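Local coordinates for cobalt-precorrin-5B C(1)-methyltransferase (Archaeoglobus fulgidus, PDB 1SR8), which probably methylates C-1 of cobalt-precorrin-5B with S-adenosyl-L-methionine, giving cobalt-precorrin-6A on the anaerobic route to adenosylcobalamin, at residues 25-28 and 29-32. Residues are numbered along the deposited sequence; the frame is centred on the assembly and turned at random.
Sequences VRSG and LYIL
Ser27 and Leu29 meet where the chain leaves helix 21-26 and turns into strand 30-33, an outermost strand of a three-stranded antiparallel sheet. Leu29 N donates to Ser27 OG over 3.1 Å, with an N-H...O angle of 155°, a moderately straight bond. A chi1 of 79° sets OG between the backbone N and carbonyl carbon of its own residue, from where it reaches forward to this amide; the hydroxyl also bonds to Lys24 O, one turn back in the helix. The tight part of the turn lies around that oxygen, though Ser27, Leu29 and Tyr30 are partly exposed: Leu29 CB is 3.4 Å from Ser27 OG, and Tyr30 presents its ring edge, with CD1 3.7 Å from the same OG. Lys24 adds a cation-pi contact to this ring. Gly28 makes this helix-to-strand turn with a positive phi of 77°; its N bonds back to Val25 O, and its O accepts from Arg40 NH1 of neighbouring strand 36-42.

Between the two segments the contact is looser at Val25 and Leu32, where CG2 of the first lies 4.2 Å from CB of the second, but both are buried and Tyr11 packs on the pair. Without the hydroxyl, as with an alanine at Ser27, the Leu29 amide and Lys24 O would probably both lose a partner. Val25 O and Tyr30 O, both acceptors, cannot bond each other; a water donates to Val25 O at 2.5 Å and to Tyr30 O at 2.6 Å, so hydroxyl and water together tie helix end to strand.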
ATOM      1  N   VAL A  25       5.869 -14.776  -4.399  1.00 32.43           N
ATOM      2  CA  VAL A  25       4.695 -14.573  -3.560  1.00 31.89           C
ATOM      3  C   VAL A  25       5.088 -14.156  -2.147  1.00 31.49           C
ATOM      4  O   VAL A  25       4.555 -13.189  -1.606  1.00 31.72           O
ATOM      5  CB  VAL A  25       3.828 -15.855  -3.507  1.00 31.00           C
ATOM      6  CG1 VAL A  25       2.785 -15.750  -2.400  1.00 30.24           C
ATOM      7  CG2 VAL A  25       3.141 -16.051  -4.844  1.00 29.11           C
ATOM      8  N   ARG A  26       6.022 -14.888  -1.554  1.00 31.08           N
ATOM      9  CA  ARG A  26       6.502 -14.597  -0.206  1.00 32.19           C
ATOM     10  C   ARG A  26       7.114 -13.186  -0.088  1.00 30.50           C
ATOM     11  O   ARG A  26       7.245 -12.651   1.014  1.00 29.42           O
ATOM     12  CB  ARG A  26       7.547 -15.647   0.189  1.00 37.76           C
ATOM     13  CG  ARG A  26       8.237 -15.418   1.524  1.00 44.84           C
ATOM     14  CD  ARG A  26       7.413 -15.962   2.693  1.00 51.21           C
ATOM     15  NE  ARG A  26       8.093 -15.775   3.980  1.00 54.11           N
ATOM     16  CZ  ARG A  26       7.793 -16.445   5.094  1.00 55.83           C
ATOM     17  NH1 ARG A  26       6.822 -17.354   5.090  1.00 54.91           N
ATOM     18  NH2 ARG A  26       8.475 -16.213   6.213  1.00 55.66           N
ATOM     19  N   SER A  27       7.473 -12.586  -1.222  1.00 28.33           N
ATOM     20  CA  SER A  27       8.087 -11.260  -1.236  1.00 27.18           C
ATOM     21  C   SER A  27       7.082 -10.110  -1.129  1.00 26.92           C
ATOM     22  O   SER A  27       7.464  -8.956  -0.932  1.00 27.21           O
ATOM     23  CB  SER A  27       8.914 -11.085  -2.515  1.00 25.65           C
ATOM     24  OG  SER A  27       8.095 -10.793  -3.641  1.00 25.82           O
ATOM     25  N   GLY A  28       5.801 -10.429  -1.256  1.00 27.57           N
ATOM     26  CA  GLY A  28       4.773  -9.404  -1.196  1.00 26.89           C
ATOM     27  C   GLY A  28       4.705  -8.612  -2.491  1.00 26.68           C
ATOM     28  O   GLY A  28       3.774  -7.839  -2.713  1.00 26.07           O
ATOM     29  N   LEU A  29       5.683  -8.815  -3.365  1.00 26.37           N
ATOM     30  CA  LEU A  29       5.719  -8.083  -4.624  1.00 26.90           C
ATOM     31  C   LEU A  29       4.994  -8.758  -5.797  1.00 26.95           C
ATOM     32  O   LEU A  29       4.815  -8.149  -6.854  1.00 26.79           O
ATOM     33  CB  LEU A  29       7.178  -7.763  -4.986  1.00 26.30           C
ATOM     34  CG  LEU A  29       7.839  -6.748  -4.036  1.00 25.83           C
ATOM     35  CD1 LEU A  29       9.341  -6.779  -4.217  1.00 25.57           C
ATOM     36  CD2 LEU A  29       7.298  -5.352  -4.292  1.00 22.26           C
ATOM     37  N   TYR A  30       4.556 -10.000  -5.612  1.00 27.89           N
ATOM     38  CA  TYR A  30       3.847 -10.686  -6.681  1.00 27.90           C
ATOM     39  C   TYR A  30       2.555 -11.366  -6.263  1.00 28.02           C
ATOM     40  O   TYR A  30       2.488 -12.034  -5.224  1.00 26.11           O
ATOM     41  CB  TYR A  30       4.742 -11.735  -7.337  1.00 31.92           C
ATOM     42  CG  TYR A  30       5.984 -11.173  -7.974  1.00 35.13           C
ATOM     43  CD1 TYR A  30       7.113 -10.896  -7.208  1.00 36.08           C
ATOM     44  CD2 TYR A  30       6.020 -10.886  -9.336  1.00 35.60           C
ATOM     45  CE1 TYR A  30       8.246 -10.346  -7.779  1.00 37.44           C
ATOM     46  CE2 TYR A  30       7.148 -10.332  -9.920  1.00 37.05           C
ATOM     47  CZ  TYR A  30       8.257 -10.062  -9.135  1.00 38.31           C
ATOM     48  OH  TYR A  30       9.372  -9.473  -9.691  1.00 40.90           O
ATOM     49  N   ILE A  31       1.531 -11.169  -7.091  1.00 28.11           N
ATOM     50  CA  ILE A  31       0.227 -11.791  -6.915  1.00 28.65           C
ATOM     51  C   ILE A  31       0.141 -12.802  -8.061  1.00 31.44           C
ATOM     52  O   ILE A  31       0.039 -12.436  -9.234  1.00 31.39           O
ATOM     53  CB  ILE A  31      -0.946 -10.801  -7.073  1.00 26.04           C
ATOM     54  CG1 ILE A  31      -0.942  -9.775  -5.943  1.00 25.57           C
ATOM     55  CG2 ILE A  31      -2.257 -11.567  -7.066  1.00 24.07           C
ATOM     56  CD1 ILE A  31      -2.095  -8.796  -6.015  1.00 23.24           C
ATOM     57  N   LEU A  32       0.206 -14.075  -7.717  1.00 33.20           N
ATOM     58  CA  LEU A  32       0.144 -15.132  -8.709  1.00 35.09           C
ATOM     59  C   LEU A  32      -1.253 -15.206  -9.311  1.00 35.91           C
ATOM     60  O   LEU A  32      -2.249 -15.095  -8.600  1.00 34.04           O
ATOM     61  CB  LEU A  32       0.516 -16.453  -8.038  1.00 35.41           C
ATOM     62  CG  LEU A  32       0.314 -17.786  -8.746  1.00 38.48           C
ATOM     63  CD1 LEU A  32       1.162 -17.863 -10.004  1.00 39.89           C
ATOM     64  CD2 LEU A  32       0.693 -18.891  -7.780  1.00 39.02           C
TER
HETATM   65  O   HOH W   1       3.087 -11.502  -2.790  1.00 23.30           O